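Local coordinates for fiber protein 2 (Fowl adenovirus 1, PDB 2VTW) that forms, as a homotrimer, the short-fibre spike whose C-terminal receptor-binding head, the part described here, probably makes the first attachment of the virion to its host cell, at residues L48-D53 / F169-A174; V156-T159 / T163-L166. All coordinates share one frame; numbering follows the deposited sequence.

Contact 1. Residues L48-D53 / F169-A174; sequences LYVKVD and FTFQCA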
ATOM      1  N   LEU A  48      -2.293  -5.364 -10.575  1.00 18.59           N
ATOM      2  CA  LEU A  48      -3.397  -5.609 -11.493  1.00 18.81           C
ATOM      3  C   LEU A  48      -3.874  -4.338 -12.249  1.00 19.20           C
ATOM      4  O   LEU A  48      -4.296  -3.376 -11.621  1.00 19.28           O
ATOM      5  CB  LEU A  48      -4.584  -6.195 -10.716  1.00 19.25           C
ATOM      6  CG  LEU A  48      -5.840  -6.518 -11.520  1.00 17.98           C
ATOM      7  CD1 LEU A  48      -5.521  -7.692 -12.471  1.00 18.11           C
ATOM      8  CD2 LEU A  48      -7.042  -6.827 -10.635  1.00 19.63           C
ATOM      9  N   TYR A  49      -3.816  -4.342 -13.579  1.00 18.92           N
ATOM     10  CA  TYR A  49      -4.537  -3.352 -14.387  1.00 19.72           C
ATOM     11  C   TYR A  49      -5.816  -3.975 -14.974  1.00 20.31           C
ATOM     12  O   TYR A  49      -5.820  -5.154 -15.357  1.00 19.51           O
ATOM     13  CB  TYR A  49      -3.703  -2.859 -15.544  1.00 19.45           C
ATOM     14  CG  TYR A  49      -2.421  -2.119 -15.232  1.00 18.22           C
ATOM     15  CD1 TYR A  49      -2.403  -0.717 -15.089  1.00 18.44           C
ATOM     16  CD2 TYR A  49      -1.227  -2.795 -15.148  1.00 17.96           C
ATOM     17  CE1 TYR A  49      -1.217  -0.043 -14.852  1.00 17.42           C
ATOM     18  CE2 TYR A  49      -0.069  -2.144 -14.904  1.00 17.97           C
ATOM     19  CZ  TYR A  49      -0.056  -0.771 -14.753  1.00 18.58           C
ATOM     20  OH  TYR A  49       1.168  -0.167 -14.513  1.00 18.08           O
ATOM     21  N   VAL A  50      -6.893  -3.194 -15.046  1.00 21.48           N
ATOM     22  CA  VAL A  50      -8.163  -3.619 -15.662  1.00 22.94           C
ATOM     23  C   VAL A  50      -8.611  -2.543 -16.667  1.00 24.04           C
ATOM     24  O   VAL A  50      -8.552  -1.339 -16.362  1.00 23.76           O
ATOM     25  CB  VAL A  50      -9.287  -3.849 -14.597  1.00 23.15           C
ATOM     26  CG1 VAL A  50     -10.683  -3.973 -15.246  1.00 23.36           C
ATOM     27  CG2 VAL A  50      -9.009  -5.097 -13.770  1.00 23.26           C
ATOM     28  N   LYS A  51      -9.052  -2.961 -17.857  1.00 24.88           N
ATOM     29  CA  LYS A  51      -9.697  -2.023 -18.824  1.00 25.86           C
ATOM     30  C   LYS A  51     -11.007  -2.619 -19.379  1.00 26.92           C
ATOM     31  O   LYS A  51     -11.055  -3.797 -19.724  1.00 27.18           O
ATOM     32  CB  LYS A  51      -8.719  -1.629 -19.931  1.00 25.34           C
ATOM     33  CG  LYS A  51      -9.220  -0.521 -20.854  1.00 25.54           C
ATOM     34  CD  LYS A  51      -8.207  -0.245 -21.948  1.00 26.63           C
ATOM     35  CE  LYS A  51      -8.703   0.802 -22.929  1.00 26.24           C
ATOM     36  NZ  LYS A  51      -7.547   1.205 -23.766  1.00 26.29           N
ATOM     37  N   VAL A  52     -12.074  -1.813 -19.401  1.00 27.86           N
ATOM     38  CA  VAL A  52     -13.365  -2.210 -19.937  1.00 28.79           C
ATOM     39  C   VAL A  52     -13.749  -1.238 -21.076  1.00 30.43           C
ATOM     40  O   VAL A  52     -13.766  -0.021 -20.878  1.00 31.55           O
ATOM     41  CB  VAL A  52     -14.458  -2.213 -18.850  1.00 28.90           C
ATOM     42  CG1 VAL A  52     -15.731  -2.893 -19.357  1.00 28.17           C
ATOM     43  CG2 VAL A  52     -13.955  -2.906 -17.583  1.00 28.30           C
ATOM     44  N   ASP A  53     -14.003  -1.791 -22.265  1.00 31.35           N
ATOM     45  CA  ASP A  53     -14.361  -1.046 -23.492  1.00 31.49           C
ATOM     46  C   ASP A  53     -15.826  -1.414 -23.756  1.00 32.29           C
ATOM     47  O   ASP A  53     -16.162  -2.600 -23.836  1.00 32.50           O
ATOM     48  CB  ASP A  53     -13.428  -1.480 -24.631  1.00 31.27           C
ATOM     49  CG  ASP A  53     -13.606  -0.667 -25.941  1.00 31.71           C
ATOM     50  OD1 ASP A  53     -14.739  -0.272 -26.307  1.00 32.05           O
ATOM     51  OD2 ASP A  53     -12.584  -0.464 -26.637  1.00 32.43           O
ATOM     52  N   PHE A 169     -11.225  -8.715  -5.951  1.00 18.64           N
ATOM     53  CA  PHE A 169     -11.048  -7.265  -6.104  1.00 18.84           C
ATOM     54  C   PHE A 169     -12.383  -6.703  -6.520  1.00 18.91           C
ATOM     55  O   PHE A 169     -12.850  -7.016  -7.607  1.00 19.48           O
ATOM     56  CB  PHE A 169     -10.059  -6.937  -7.210  1.00 19.15           C
ATOM     57  CG  PHE A 169      -8.630  -7.267  -6.900  1.00 19.98           C
ATOM     58  CD1 PHE A 169      -7.718  -6.270  -6.641  1.00 20.37           C
ATOM     59  CD2 PHE A 169      -8.181  -8.574  -6.939  1.00 19.22           C
ATOM     60  CE1 PHE A 169      -6.398  -6.558  -6.386  1.00 20.72           C
ATOM     61  CE2 PHE A 169      -6.836  -8.880  -6.673  1.00 21.09           C
ATOM     62  CZ  PHE A 169      -5.950  -7.887  -6.390  1.00 20.74           C
ATOM     63  N   THR A 170     -13.024  -5.904  -5.673  1.00 19.15           N
ATOM     64  CA  THR A 170     -14.275  -5.253  -6.066  1.00 19.26           C
ATOM     65  C   THR A 170     -14.027  -3.767  -6.300  1.00 20.10           C
ATOM     66  O   THR A 170     -13.612  -3.032  -5.387  1.00 20.34           O
ATOM     67  CB  THR A 170     -15.443  -5.515  -5.107  1.00 19.83           C
ATOM     68  OG1 THR A 170     -15.701  -6.929  -5.005  1.00 20.25           O
ATOM     69  CG2 THR A 170     -16.715  -4.833  -5.602  1.00 18.95           C
ATOM     70  N   PHE A 171     -14.273  -3.358  -7.542  1.00 19.45           N
ATOM     71  CA  PHE A 171     -14.081  -1.987  -8.009  1.00 19.68           C
ATOM     72  C   PHE A 171     -15.353  -1.222  -7.765  1.00 20.41           C
ATOM     73  O   PHE A 171     -16.399  -1.586  -8.282  1.00 21.29           O
ATOM     74  CB  PHE A 171     -13.714  -1.991  -9.487  1.00 18.16           C
ATOM     75  CG  PHE A 171     -12.395  -2.660  -9.766  1.00 17.07           C
ATOM     76  CD1 PHE A 171     -11.273  -1.912 -10.045  1.00 15.03           C
ATOM     77  CD2 PHE A 171     -12.274  -4.046  -9.744  1.00 17.83           C
ATOM     78  CE1 PHE A 171     -10.041  -2.514 -10.285  1.00 18.13           C
ATOM     79  CE2 PHE A 171     -11.042  -4.669  -9.985  1.00 15.10           C
ATOM     80  CZ  PHE A 171      -9.934  -3.916 -10.263  1.00 18.22           C
ATOM     81  N   GLN A 172     -15.263  -0.164  -6.967  1.00 20.17           N
ATOM     82  CA  GLN A 172     -16.422   0.575  -6.531  1.00 20.86           C
ATOM     83  C   GLN A 172     -16.401   1.979  -7.155  1.00 22.02           C
ATOM     84  O   GLN A 172     -15.716   2.889  -6.647  1.00 21.20           O
ATOM     85  CB  GLN A 172     -16.440   0.630  -5.013  1.00 20.64           C
ATOM     86  CG  GLN A 172     -16.166  -0.756  -4.375  1.00 19.93           C
ATOM     87  CD  GLN A 172     -16.303  -0.783  -2.878  1.00 21.01           C
ATOM     88  OE1 GLN A 172     -16.521  -1.848  -2.287  1.00 20.97           O
ATOM     89  NE2 GLN A 172     -16.201   0.385  -2.237  1.00 18.84           N
ATOM     90  N   CYS A 173     -17.133   2.122  -8.268  1.00 22.53           N
ATOM     91  CA  CYS A 173     -17.228   3.392  -9.020  1.00 23.74           C
ATOM     92  C   CYS A 173     -18.036   4.436  -8.271  1.00 24.36           C
ATOM     93  O   CYS A 173     -19.091   4.125  -7.687  1.00 24.62           O
ATOM     94  CB  CYS A 173     -17.883   3.173 -10.384  1.00 23.51           C
ATOM     95  SG  CYS A 173     -16.962   2.161 -11.536  1.00 24.92           S
ATOM     96  N   ALA A 174     -17.559   5.680  -8.292  1.00 25.77           N
ATOM     97  CA  ALA A 174     -18.283   6.790  -7.629  1.00 26.67           C
ATOM     98  C   ALA A 174     -19.595   7.113  -8.351  1.00 27.51           C
ATOM     99  O   ALA A 174     -20.578   7.500  -7.696  1.00 27.31           O
ATOM    100  CB  ALA A 174     -17.402   8.037  -7.527  1.00 26.79           C
TER

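Contact 2. Residues V156-T159 / T163-L166; sequences VLAT and TYNL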
ATOM      1  N   VAL A 156     -13.364 -19.897  -1.896  1.00 20.51           N
ATOM      2  CA  VAL A 156     -14.370 -20.081  -2.957  1.00 20.93           C
ATOM      3  C   VAL A 156     -14.808 -21.563  -3.033  1.00 21.15           C
ATOM      4  O   VAL A 156     -13.979 -22.434  -3.255  1.00 19.86           O
ATOM      5  CB  VAL A 156     -13.838 -19.610  -4.320  1.00 20.91           C
ATOM      6  CG1 VAL A 156     -14.933 -19.670  -5.379  1.00 20.05           C
ATOM      7  CG2 VAL A 156     -13.272 -18.184  -4.216  1.00 21.98           C
ATOM      8  N   LEU A 157     -16.096 -21.832  -2.813  1.00 21.61           N
ATOM      9  CA  LEU A 157     -16.589 -23.210  -2.845  1.00 22.88           C
ATOM     10  C   LEU A 157     -16.904 -23.586  -4.297  1.00 23.28           C
ATOM     11  O   LEU A 157     -17.884 -23.113  -4.879  1.00 23.52           O
ATOM     12  CB  LEU A 157     -17.791 -23.413  -1.920  1.00 22.57           C
ATOM     13  CG  LEU A 157     -18.242 -24.868  -1.666  1.00 22.61           C
ATOM     14  CD1 LEU A 157     -17.201 -25.710  -0.937  1.00 20.87           C
ATOM     15  CD2 LEU A 157     -19.558 -24.859  -0.915  1.00 23.11           C
ATOM     16  N   ALA A 158     -16.009 -24.388  -4.873  1.00 24.12           N
ATOM     17  CA  ALA A 158     -16.133 -24.894  -6.228  1.00 25.04           C
ATOM     18  C   ALA A 158     -17.260 -25.943  -6.316  1.00 26.27           C
ATOM     19  O   ALA A 158     -17.817 -26.377  -5.284  1.00 26.89           O
ATOM     20  CB  ALA A 158     -14.809 -25.506  -6.657  1.00 24.53           C
ATOM     21  N   THR A 159     -17.592 -26.362  -7.543  1.00 27.37           N
ATOM     22  CA  THR A 159     -18.645 -27.367  -7.736  1.00 27.57           C
ATOM     23  C   THR A 159     -18.253 -28.741  -7.205  1.00 27.69           C
ATOM     24  O   THR A 159     -19.131 -29.511  -6.828  1.00 29.73           O
ATOM     25  CB  THR A 159     -19.123 -27.455  -9.205  1.00 27.90           C
ATOM     26  OG1 THR A 159     -17.994 -27.603 -10.072  1.00 29.94           O
ATOM     27  CG2 THR A 159     -19.881 -26.213  -9.579  1.00 28.17           C
ATOM     28  N   THR A 163     -13.170 -25.957  -1.113  1.00 22.66           N
ATOM     29  CA  THR A 163     -12.950 -24.518  -1.013  1.00 22.20           C
ATOM     30  C   THR A 163     -11.521 -24.238  -1.482  1.00 21.19           C
ATOM     31  O   THR A 163     -10.604 -24.977  -1.171  1.00 21.29           O
ATOM     32  CB  THR A 163     -13.268 -24.112   0.446  1.00 22.62           C
ATOM     33  OG1 THR A 163     -14.380 -23.205   0.499  1.00 24.24           O
ATOM     34  CG2 THR A 163     -12.089 -23.670   1.172  1.00 21.07           C
ATOM     35  N   TYR A 164     -11.364 -23.220  -2.334  1.00 20.87           N
ATOM     36  CA  TYR A 164     -10.060 -22.717  -2.761  1.00 20.56           C
ATOM     37  C   TYR A 164      -9.936 -21.212  -2.386  1.00 19.84           C
ATOM     38  O   TYR A 164     -10.890 -20.436  -2.509  1.00 18.61           O
ATOM     39  CB  TYR A 164      -9.901 -22.818  -4.285  1.00 21.61           C
ATOM     40  CG  TYR A 164     -10.020 -24.207  -4.860  1.00 21.46           C
ATOM     41  CD1 TYR A 164      -8.903 -24.880  -5.342  1.00 21.66           C
ATOM     42  CD2 TYR A 164     -11.267 -24.829  -4.962  1.00 22.50           C
ATOM     43  CE1 TYR A 164      -9.013 -26.169  -5.897  1.00 22.74           C
ATOM     44  CE2 TYR A 164     -11.394 -26.123  -5.513  1.00 22.68           C
ATOM     45  CZ  TYR A 164     -10.261 -26.787  -5.972  1.00 22.48           C
ATOM     46  OH  TYR A 164     -10.370 -28.061  -6.518  1.00 23.75           O
ATOM     47  N   ASN A 165      -8.742 -20.813  -1.964  1.00 19.59           N
ATOM     48  CA  ASN A 165      -8.489 -19.414  -1.568  1.00 18.89           C
ATOM     49  C   ASN A 165      -7.996 -18.577  -2.754  1.00 18.05           C
ATOM     50  O   ASN A 165      -6.943 -18.835  -3.325  1.00 19.42           O
ATOM     51  CB  ASN A 165      -7.510 -19.354  -0.410  1.00 18.33           C
ATOM     52  CG  ASN A 165      -8.036 -20.033   0.851  1.00 16.97           C
ATOM     53  OD1 ASN A 165      -9.212 -19.930   1.225  1.00 16.81           O
ATOM     54  ND2 ASN A 165      -7.157 -20.745   1.507  1.00 16.44           N
ATOM     55  N   LEU A 166      -8.818 -17.599  -3.126  1.00 18.36           N
ATOM     56  CA  LEU A 166      -8.552 -16.641  -4.198  1.00 17.86           C
ATOM     57  C   LEU A 166      -8.615 -15.206  -3.639  1.00 17.97           C
ATOM     58  O   LEU A 166      -9.102 -15.009  -2.528  1.00 17.34           O
ATOM     59  CB  LEU A 166      -9.600 -16.784  -5.307  1.00 17.64           C
ATOM     60  CG  LEU A 166      -9.420 -17.928  -6.347  1.00 17.88           C
ATOM     61  CD1 LEU A 166      -9.523 -19.316  -5.694  1.00 18.74           C
ATOM     62  CD2 LEU A 166     -10.446 -17.741  -7.471  1.00 17.08           C
TER

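Contact 1. Residues L48-D53 / F169-A174
L48 sets its CD2 methyl squarely over one face of the F169 ring, 4.1 Å from the ring centroid and only 10° off the ring normal, a CH-pi contact. The same methyl serves a second aromatic: L48 CD2 lies 4.1 Å from F171 CZ, here at the ring edge and near its plane. One leucine branch thus fills the angle between two phenylalanines that alternate with T170 along their strand. L48 and F169 slide past each other in opposite directions; chi1 of 180° places the leucine CG beside its own carbonyl carbon, and the CD2 branch meets the ring. V50 completes the tight part of the contact. Its CG2 comes obliquely to within 3.8 Å of F171 CZ, so the far end of this ring is held by two aliphatic side chains of the facing strand.

The backbones themselves stay well apart. The strand axes approach to 11.1 Å and run at 52° to each other, so this is face-to-face packing across the hydrophobic interior of the head's beta-sandwich, not pairing within a sheet. The divergence soon opens the interface: V52 and C173 both bury their side chains but pack on other neighbours, V52 on L178 and C173 on I147, while K51, D53 and Q172 are partly exposed. Y49 packs on P109 of the second subunit, so at Y49 the strand has the core on one side and a neighbouring subunit on the other. F171 is further covered by F72, with which it stacks, and by I189.

The direct contact is wholly apolar, implying dispersion and burial of methyls and rings without a directional bond, while hydrogen bonds to their own sheet neighbours also set the strands' positions.

Contact 2. Residues V156-T159 / T163-L166
A158 CB meets the Y164 ring obliquely, 3.7 Å from Y164 CE2. The ring is swung to this position by a chi1 of -59°, which places CG anti to the carbonyl carbon and brings an edge near V156 O. Its hydroxyl is hydrogen-bonded to Q82 and N160, and F79 packs against the ring edge-to-face. V156 and L166 cross at about a right angle, CG2 of V156 touching CB of L166 at 4.1 Å, with W75 against both side chains. Strands 147-157 and 163-173 form an antiparallel beta hairpin, A158 following the end of the first, and V156 with Y164 is a hydrogen-bonded pair: V156 N gives to Y164 O at 2.6 Å, Y164 N to V156 O at 2.9 Å. T163 CA adds a CA-H...O contact to V156 O at 3.2 Å. On the other face of the hairpin L157 and T163, a non-hydrogen-bonded pair, also cross nearly perpendicularly; L157 CD1 reaches T163 OG1 at 4.0 Å, at a margin where T163 is exposed and L157 only partly covered.

Overall arrangement
Strand 163-173 carries one side of both contacts: residues 163-166 at its start pair in contact 2, and its last residues, 169-173, pack in contact 1. The two centres are 22 Å apart, on opposite sides of the chain's centre. Along the sequence 48-53 comes first, then both segments of contact 2, then 169-174, so the local hairpin falls within the long span that contact 1 bridges. Contact 2 joins neighbouring strands, 147-157 and 163-173, edge to edge; contact 1 faces strand 163-173 toward strand 43-53 through the interior. A single strand therefore links the hairpin end to the buried core of the receptor-binding head.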